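Side-chain contacts in Nadp(h)-dependent ketose reductase (Bemisia argentifolii, PDB 1E3J), which probably reduces fructose to sorbitol with NADP(H), as a zinc-containing member of the medium-chain alcohol dehydrogenase family: residues A[6-11]-A[326-331]; A[180-185]-A[316-321]; A[332-337]-A[343-348]. One frame throughout, in Å; residues are numbered along the deposited sequence.

In the fold
All three contacts gather round the C-terminal unit of strand 319-324, helix 328-337 and strand 344-348. Interactions 1 and 3 share helix 328-337: its start meets strand 6-12, its later turns cover strand 344-348. Their centres are about 12 Å apart, and Ala331 CB packs on Ile347 CD1 at 3.7 Å. Interaction 2, about 13 Å from interaction 3 between centres, ties the start of strand 319-324 to helix 179-190 of the Rossmann-type part. Interactions 1 and 2 do not touch; their nearest atoms are about 7 Å apart. The zinc held by Cys41, His66 and Glu67 is near: the side chains of Val183 and Phe332 are each about 10 Å from a bound zinc ion, that of Thr328 about 14 Å.

Interaction 1: residues A[6-11]-A[326-331]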
loop_
_atom_site.group_PDB
_atom_site.type_symbol
_atom_site.label_atom_id
_atom_site.label_comp_id
_atom_site.label_asym_id
_atom_site.label_seq_id
_atom_site.Cartn_x
_atom_site.Cartn_y
_atom_site.Cartn_z
ATOM N N LEU A 6 -14.090 -37.930 25.170
ATOM C CA LEU A 6 -13.007 -37.649 26.113
ATOM C C LEU A 6 -12.471 -36.266 25.703
ATOM O O LEU A 6 -12.382 -35.961 24.505
ATOM C CB LEU A 6 -11.887 -38.687 25.959
ATOM C CG LEU A 6 -10.677 -38.430 26.868
ATOM C CD1 LEU A 6 -11.130 -38.521 28.340
ATOM C CD2 LEU A 6 -9.559 -39.444 26.570
ATOM N N SER A 7 -12.096 -35.452 26.679
ATOM C CA SER A 7 -11.617 -34.099 26.410
ATOM C C SER A 7 -10.511 -33.782 27.372
ATOM O O SER A 7 -10.542 -34.259 28.495
ATOM C CB SER A 7 -12.753 -33.098 26.632
ATOM O OG SER A 7 -13.961 -33.615 26.083
ATOM N N ALA A 8 -9.530 -32.997 26.946
ATOM C CA ALA A 8 -8.452 -32.632 27.843
ATOM C C ALA A 8 -8.818 -31.310 28.535
ATOM O O ALA A 8 -8.709 -30.246 27.929
ATOM C CB ALA A 8 -7.160 -32.499 27.062
ATOM N N VAL A 9 -9.252 -31.377 29.797
ATOM C CA VAL A 9 -9.668 -30.203 30.552
ATOM C C VAL A 9 -8.637 -29.662 31.541
ATOM O O VAL A 9 -8.175 -30.369 32.432
ATOM C CB VAL A 9 -10.970 -30.470 31.354
ATOM C CG1 VAL A 9 -11.429 -29.168 32.032
ATOM C CG2 VAL A 9 -12.080 -31.029 30.447
ATOM N N LEU A 10 -8.290 -28.392 31.400
ATOM C CA LEU A 10 -7.325 -27.767 32.297
ATOM C C LEU A 10 -8.089 -27.069 33.419
ATOM O O LEU A 10 -8.853 -26.128 33.167
ATOM C CB LEU A 10 -6.494 -26.743 31.539
ATOM C CG LEU A 10 -5.449 -25.993 32.359
ATOM C CD1 LEU A 10 -4.346 -26.974 32.826
ATOM C CD2 LEU A 10 -4.862 -24.865 31.505
ATOM N N TYR A 11 -7.900 -27.544 34.648
ATOM C CA TYR A 11 -8.585 -26.980 35.811
ATOM C C TYR A 11 -7.830 -25.816 36.427
ATOM O O TYR A 11 -8.429 -24.917 36.995
ATOM C CB TYR A 11 -8.830 -28.065 36.874
ATOM C CG TYR A 11 -10.067 -28.915 36.624
ATOM C CD1 TYR A 11 -10.129 -29.790 35.550
ATOM C CD2 TYR A 11 -11.206 -28.795 37.444
ATOM C CE1 TYR A 11 -11.298 -30.537 35.286
ATOM C CE2 TYR A 11 -12.375 -29.527 37.177
ATOM C CZ TYR A 11 -12.404 -30.400 36.095
ATOM O OH TYR A 11 -13.529 -31.164 35.829
ATOM N N GLU A 326 -5.405 -40.130 24.907
ATOM C CA GLU A 326 -5.217 -40.664 26.259
ATOM C C GLU A 326 -3.847 -40.269 26.861
ATOM O O GLU A 326 -3.707 -40.165 28.075
ATOM C CB GLU A 326 -5.375 -42.199 26.253
ATOM C CG GLU A 326 -6.765 -42.713 25.803
ATOM C CD GLU A 326 -6.966 -42.711 24.270
ATOM O OE1 GLU A 326 -6.077 -42.236 23.516
ATOM O OE2 GLU A 326 -8.030 -43.187 23.813
ATOM N N GLN A 327 -2.837 -40.046 26.021
ATOM C CA GLN A 327 -1.511 -39.688 26.525
ATOM C C GLN A 327 -1.197 -38.183 26.506
ATOM O O GLN A 327 -0.028 -37.784 26.501
ATOM C CB GLN A 327 -0.428 -40.433 25.737
ATOM C CG GLN A 327 -0.063 -41.795 26.292
ATOM C CD GLN A 327 -1.202 -42.804 26.162
ATOM O OE1 GLN A 327 -1.579 -43.215 25.050
ATOM N NE2 GLN A 327 -1.769 -43.207 27.304
ATOM N N THR A 328 -2.242 -37.362 26.514
ATOM C CA THR A 328 -2.086 -35.918 26.481
ATOM C C THR A 328 -1.068 -35.372 27.473
ATOM O O THR A 328 -0.226 -34.537 27.111
ATOM C CB THR A 328 -3.452 -35.211 26.719
ATOM O OG1 THR A 328 -4.291 -35.418 25.583
ATOM C CG2 THR A 328 -3.259 -33.716 26.923
ATOM N N VAL A 329 -1.128 -35.827 28.723
ATOM C CA VAL A 329 -0.176 -35.320 29.720
ATOM C C VAL A 329 1.255 -35.637 29.326
ATOM O O VAL A 329 2.167 -34.813 29.491
ATOM C CB VAL A 329 -0.467 -35.860 31.123
ATOM C CG1 VAL A 329 0.682 -35.487 32.077
ATOM C CG2 VAL A 329 -1.784 -35.275 31.612
ATOM N N ASP A 330 1.461 -36.816 28.768
ATOM C CA ASP A 330 2.797 -37.165 28.306
ATOM C C ASP A 330 3.144 -36.219 27.161
ATOM O O ASP A 330 4.278 -35.762 27.055
ATOM C CB ASP A 330 2.832 -38.609 27.798
ATOM N N ALA A 331 2.166 -35.926 26.304
ATOM C CA ALA A 331 2.417 -35.036 25.159
ATOM C C ALA A 331 2.879 -33.700 25.686
ATOM O O ALA A 331 3.910 -33.205 25.281
ATOM C CB ALA A 331 1.160 -34.873 24.315
#
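Strand 6-12 passes the 3-10 turn and first helical residue at 326-328. The nearest CA pairs are Leu6 with Glu326 (8.4 Å) and Ala8 with Thr328 (7.3 Å). Gln327, between Glu326 and Thr328, is the N-cap residue. Its carbonyl O accepts a hydrogen bond from Ala331 N.

The contact is small and apolar. Ala8 CB meets the methyl of Thr328, with CG2 at 4.1 Å. OG1 of Thr328 lies beside the backbone N (chi1 -70°), which puts CG2 anti to that N and toward the strand. Thr328 thus splits its two branches: the methyl goes to the strand, while the hydroxyl bonds to Leu325 O just before the helix. Leu6 touches more loosely, through CD2 at 4.4 Å from Glu326 CG. Only the aliphatic part of Glu326 is used here. Its carboxylate turns off to a salt bridge with Arg127.

Strand 6-12 is the middle strand of a small antiparallel sheet, between strands 15-20 and 62-63. The contact joins this N-terminal sheet to the start of the C-terminal helix 328-337. Leu16 and Leu18 of strand 15-20 also pack on Thr328, as does Ile347 of strand 344-348.

Interaction 2: residues A[180-185]-A[316-321]; sequences IGLVSV and KQLVTH
Leu318 reaches across to helix 179-190 and sets one methyl against each of two successive helix residues, Leu182 and Val183. Its CD1 goes to Leu182, where CD1 is 4.1 Å away and CB 4.2 Å. Its CD2 goes to Val183, with CG1 at 4.0 Å. The fork of Leu318 therefore spans neighbouring positions on the helix.

The two approaches differ. Leu182 and Leu318 run in opposite directions and slide past each other, so the methyl of Leu318 lies alongside the Leu182 chain and touches it at both CB and CD1. Val183 and Leu318 instead cross at about a right angle, and a single methyl of each does the touching. A chi1 of -66° puts CG1 of Val183, anti to the carbonyl carbon, on the Leu318 side. All three side chains are buried, and the contact is wholly apolar.

The helix turn carrying Leu182 and Val183 has an added polar grip. Ile180 O accepts both Ser184 N at 3.0 Å and Ser184 OG at 3.1 Å, from opposite faces of its carbonyl plane. Gly181 fits the glycine-rich GxGxxG pattern of Rossmann-type folds, which is consistent with a dinucleotide-binding part.

On the other segment, residues 316-318 form a 3-10 turn that leads into strand 319-324. The backbone of Leu318 bonds to Lys344 of the neighbouring strand 344-348. Leu182 also packs on Ile343, and on Val207 and Ala208 of helix 202-210. The contact thus links helix 179-190 of the Rossmann-type, probably cofactor-binding, part to the mixed sheet that holds strands 319-324, 344-348, 30-40 and 67-75.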
loop_
_atom_site.group_PDB
_atom_site.type_symbol
_atom_site.label_atom_id
_atom_site.label_comp_id
_atom_site.label_asym_id
_atom_site.label_seq_id
_atom_site.Cartn_x
_atom_site.Cartn_y
_atom_site.Cartn_z
ATOM N N ILE A 180 8.204 -22.212 15.165
ATOM C CA ILE A 180 7.825 -20.956 14.519
ATOM C C ILE A 180 8.898 -20.526 13.496
ATOM O O ILE A 180 8.575 -20.067 12.402
ATOM C CB ILE A 180 7.561 -19.842 15.579
ATOM C CG1 ILE A 180 6.398 -20.285 16.481
ATOM C CG2 ILE A 180 7.148 -18.519 14.909
ATOM C CD1 ILE A 180 5.149 -20.729 15.691
ATOM N N GLY A 181 10.167 -20.718 13.852
ATOM C CA GLY A 181 11.233 -20.391 12.939
ATOM C C GLY A 181 11.143 -21.271 11.707
ATOM O O GLY A 181 11.310 -20.786 10.574
ATOM N N LEU A 182 10.846 -22.554 11.902
ATOM C CA LEU A 182 10.746 -23.471 10.763
ATOM C C LEU A 182 9.569 -23.118 9.852
ATOM O O LEU A 182 9.743 -23.134 8.639
ATOM C CB LEU A 182 10.654 -24.946 11.218
ATOM C CG LEU A 182 11.931 -25.376 11.997
ATOM C CD1 LEU A 182 11.783 -26.806 12.545
ATOM C CD2 LEU A 182 13.174 -25.249 11.086
ATOM N N VAL A 183 8.392 -22.791 10.385
ATOM C CA VAL A 183 7.306 -22.438 9.442
ATOM C C VAL A 183 7.659 -21.124 8.708
ATOM O O VAL A 183 7.335 -20.975 7.530
ATOM C CB VAL A 183 5.892 -22.353 10.102
ATOM C CG1 VAL A 183 5.493 -23.713 10.580
ATOM C CG2 VAL A 183 5.855 -21.399 11.253
ATOM N N SER A 184 8.369 -20.211 9.375
ATOM C CA SER A 184 8.798 -18.977 8.703
ATOM C C SER A 184 9.734 -19.322 7.548
ATOM O O SER A 184 9.709 -18.648 6.517
ATOM C CB SER A 184 9.538 -18.051 9.656
ATOM O OG SER A 184 8.650 -17.560 10.634
ATOM N N VAL A 185 10.559 -20.361 7.702
ATOM C CA VAL A 185 11.466 -20.731 6.614
ATOM C C VAL A 185 10.639 -21.239 5.459
ATOM O O VAL A 185 10.828 -20.826 4.293
ATOM C CB VAL A 185 12.492 -21.824 7.040
ATOM C CG1 VAL A 185 13.158 -22.448 5.794
ATOM C CG2 VAL A 185 13.574 -21.205 7.940
ATOM N N LYS A 316 4.654 -31.818 7.332
ATOM C CA LYS A 316 4.588 -33.083 8.056
ATOM C C LYS A 316 5.924 -33.425 8.726
ATOM O O LYS A 316 5.945 -33.991 9.823
ATOM C CB LYS A 316 4.124 -34.225 7.115
ATOM C CG LYS A 316 5.147 -34.669 6.042
ATOM C CD LYS A 316 4.477 -35.337 4.800
ATOM C CE LYS A 316 3.535 -36.506 5.177
ATOM N NZ LYS A 316 2.759 -37.086 4.014
ATOM N N GLN A 317 7.034 -33.049 8.099
ATOM C CA GLN A 317 8.345 -33.333 8.683
ATOM C C GLN A 317 8.520 -32.614 10.012
ATOM O O GLN A 317 9.528 -32.801 10.678
ATOM C CB GLN A 317 9.467 -32.865 7.759
ATOM C CG GLN A 317 9.633 -31.326 7.720
ATOM C CD GLN A 317 10.517 -30.893 6.571
ATOM O OE1 GLN A 317 11.700 -31.235 6.538
ATOM N NE2 GLN A 317 9.946 -30.152 5.600
ATOM N N LEU A 318 7.561 -31.779 10.394
ATOM C CA LEU A 318 7.673 -31.013 11.636
ATOM C C LEU A 318 7.232 -31.814 12.846
ATOM O O LEU A 318 7.573 -31.498 13.980
ATOM C CB LEU A 318 6.823 -29.735 11.555
ATOM C CG LEU A 318 7.426 -28.379 11.157
ATOM C CD1 LEU A 318 8.706 -28.547 10.381
ATOM C CD2 LEU A 318 6.374 -27.598 10.348
ATOM N N VAL A 319 6.431 -32.830 12.619
ATOM C CA VAL A 319 5.971 -33.622 13.748
ATOM C C VAL A 319 7.105 -34.551 14.243
ATOM O O VAL A 319 7.498 -35.459 13.529
ATOM C CB VAL A 319 4.774 -34.456 13.313
ATOM C CG1 VAL A 319 4.262 -35.333 14.474
ATOM C CG2 VAL A 319 3.696 -33.516 12.797
ATOM N N THR A 320 7.658 -34.301 15.432
ATOM C CA THR A 320 8.710 -35.179 15.952
ATOM C C THR A 320 8.093 -36.249 16.856
ATOM O O THR A 320 8.570 -37.385 16.903
ATOM C CB THR A 320 9.791 -34.409 16.762
ATOM O OG1 THR A 320 9.172 -33.476 17.647
ATOM C CG2 THR A 320 10.750 -33.674 15.827
ATOM N N HIS A 321 7.022 -35.891 17.560
ATOM C CA HIS A 321 6.357 -36.806 18.475
ATOM C C HIS A 321 4.867 -36.892 18.203
ATOM O O HIS A 321 4.229 -35.876 17.898
ATOM C CB HIS A 321 6.536 -36.326 19.917
ATOM C CG HIS A 321 7.960 -36.267 20.375
ATOM N ND1 HIS A 321 8.875 -35.384 19.848
ATOM C CD2 HIS A 321 8.615 -36.973 21.326
ATOM C CE1 HIS A 321 10.037 -35.546 20.459
ATOM N NE2 HIS A 321 9.907 -36.502 21.361
#

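Interaction 3: residues A[332-337]-A[343-348]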
loop_
_atom_site.group_PDB
_atom_site.type_symbol
_atom_site.label_atom_id
_atom_site.label_comp_id
_atom_site.label_asym_id
_atom_site.label_seq_id
_atom_site.Cartn_x
_atom_site.Cartn_y
_atom_site.Cartn_z
ATOM N N PHE A 332 2.137 -33.118 26.616
ATOM C CA PHE A 332 2.553 -31.833 27.171
ATOM C C PHE A 332 3.928 -31.917 27.820
ATOM O O PHE A 332 4.724 -30.975 27.737
ATOM C CB PHE A 332 1.526 -31.302 28.188
ATOM C CG PHE A 332 0.369 -30.595 27.555
ATOM C CD1 PHE A 332 -0.492 -31.274 26.693
ATOM C CD2 PHE A 332 0.160 -29.240 27.782
ATOM C CE1 PHE A 332 -1.552 -30.609 26.058
ATOM C CE2 PHE A 332 -0.894 -28.558 27.158
ATOM C CZ PHE A 332 -1.751 -29.244 26.293
ATOM N N GLU A 333 4.234 -33.033 28.471
ATOM C CA GLU A 333 5.556 -33.126 29.093
ATOM C C GLU A 333 6.628 -33.069 28.007
ATOM O O GLU A 333 7.608 -32.320 28.122
ATOM C CB GLU A 333 5.686 -34.411 29.909
ATOM C CG GLU A 333 5.949 -34.159 31.383
ATOM C CD GLU A 333 7.237 -33.369 31.632
ATOM O OE1 GLU A 333 8.249 -33.604 30.921
ATOM O OE2 GLU A 333 7.240 -32.523 32.559
ATOM N N ALA A 334 6.436 -33.839 26.941
ATOM C CA ALA A 334 7.396 -33.817 25.841
ATOM C C ALA A 334 7.517 -32.374 25.321
ATOM O O ALA A 334 8.618 -31.923 24.993
ATOM C CB ALA A 334 6.953 -34.755 24.729
ATOM N N ALA A 335 6.399 -31.642 25.267
ATOM C CA ALA A 335 6.441 -30.263 24.790
ATOM C C ALA A 335 7.096 -29.351 25.820
ATOM O O ALA A 335 7.848 -28.455 25.476
ATOM C CB ALA A 335 5.034 -29.762 24.473
ATOM N N ARG A 336 6.818 -29.583 27.094
ATOM C CA ARG A 336 7.403 -28.742 28.132
ATOM C C ARG A 336 8.930 -28.854 28.171
ATOM O O ARG A 336 9.609 -27.833 28.305
ATOM C CB ARG A 336 6.816 -29.091 29.504
ATOM C CG ARG A 336 7.166 -28.095 30.608
ATOM C CD ARG A 336 6.793 -28.660 31.984
ATOM N NE ARG A 336 7.570 -29.864 32.290
ATOM C CZ ARG A 336 8.891 -29.882 32.487
ATOM N NH1 ARG A 336 9.600 -28.756 32.426
ATOM N NH2 ARG A 336 9.514 -31.032 32.715
ATOM N N LYS A 337 9.465 -30.078 28.036
ATOM C CA LYS A 337 10.922 -30.312 28.074
ATOM C C LYS A 337 11.714 -29.641 26.947
ATOM O O LYS A 337 12.834 -29.195 27.174
ATOM C CB LYS A 337 11.237 -31.816 28.090
ATOM N N ILE A 343 10.344 -30.976 17.903
ATOM C CA ILE A 343 9.922 -29.826 17.138
ATOM C C ILE A 343 8.453 -29.649 17.451
ATOM O O ILE A 343 8.097 -28.900 18.350
ATOM C CB ILE A 343 10.121 -30.033 15.645
ATOM C CG1 ILE A 343 11.614 -30.035 15.335
ATOM C CG2 ILE A 343 9.399 -28.936 14.862
ATOM C CD1 ILE A 343 11.935 -30.341 13.874
ATOM N N LYS A 344 7.599 -30.370 16.751
ATOM C CA LYS A 344 6.178 -30.242 17.006
ATOM C C LYS A 344 5.579 -31.539 17.568
ATOM O O LYS A 344 5.792 -32.624 17.014
ATOM C CB LYS A 344 5.475 -29.817 15.698
ATOM C CG LYS A 344 3.962 -29.829 15.744
ATOM C CD LYS A 344 3.331 -28.869 16.769
ATOM C CE LYS A 344 3.556 -27.390 16.469
ATOM N NZ LYS A 344 2.747 -26.585 17.462
ATOM N N VAL A 345 4.842 -31.421 18.675
ATOM C CA VAL A 345 4.179 -32.557 19.333
ATOM C C VAL A 345 2.718 -32.564 18.886
ATOM O O VAL A 345 2.016 -31.569 19.049
ATOM C CB VAL A 345 4.231 -32.424 20.882
ATOM C CG1 VAL A 345 3.447 -33.530 21.524
ATOM C CG2 VAL A 345 5.681 -32.437 21.370
ATOM N N MET A 346 2.279 -33.700 18.348
ATOM C CA MET A 346 0.947 -33.903 17.808
ATOM C C MET A 346 0.148 -35.004 18.537
ATOM O O MET A 346 0.660 -36.103 18.822
ATOM C CB MET A 346 1.076 -34.264 16.327
ATOM C CG MET A 346 -0.229 -34.333 15.571
ATOM S SD MET A 346 -1.010 -32.683 15.280
ATOM C CE MET A 346 0.359 -31.888 14.409
ATOM N N ILE A 347 -1.118 -34.695 18.810
ATOM C CA ILE A 347 -2.035 -35.575 19.488
ATOM C C ILE A 347 -3.162 -35.980 18.561
ATOM O O ILE A 347 -3.881 -35.119 18.074
ATOM C CB ILE A 347 -2.663 -34.881 20.715
ATOM C CG1 ILE A 347 -1.549 -34.326 21.598
ATOM C CG2 ILE A 347 -3.558 -35.882 21.463
ATOM C CD1 ILE A 347 -2.024 -33.632 22.886
ATOM N N SER A 348 -3.324 -37.282 18.322
ATOM C CA SER A 348 -4.389 -37.777 17.439
ATOM C C SER A 348 -5.615 -38.103 18.275
ATOM O O SER A 348 -5.506 -38.682 19.359
ATOM C CB SER A 348 -3.921 -39.012 16.668
ATOM O OG SER A 348 -3.303 -39.938 17.534
#
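Val345 CG2 sits against the backbone and side chain of Ala335. It is 4.0 Å from Ala335 N and 4.1 Å from Ala335 CB. The same methyl reaches Ala334 CB at 4.3 Å, so one branch of Val345 serves two successive alanines. CG1 of Val345 is anti to the backbone N (chi1 175°), which leaves CG2 beside that N and pointing at the alanines. The small alanines let the strand valine come right up to the helix main chain. Two residues on, Ile347 CD1 meets the Phe332 ring obliquely, at 4.4 Å from CE1.

Helix 332-337 runs nearly antiparallel to strand 344-348, at 171°, with their axes 8.6 Å apart at closest. This is the second half of a beta-alpha-beta crossover: strand 319-324, helix 328-337, then strand 344-348, which returns parallel to the first.

Further out, Tyr48 meets the Phe332 ring edge-to-face. Val45 of helix 42-50 and Ile40 of strand 30-40 pack on Ala335. Within the helix, Arg336 and Glu333 form a salt bridge. Arg336 NE and NH2 both reach Glu333 OE2 at 2.7 Å, side-on in the guanidinium plane. NH2 meets the syn lone pair of OE2; NE comes from above the carboxylate plane, 47° out of it. On the strand, Lys344 NZ forms a salt bridge with Glu67 OE1, a zinc ligand alongside Cys41 and His66.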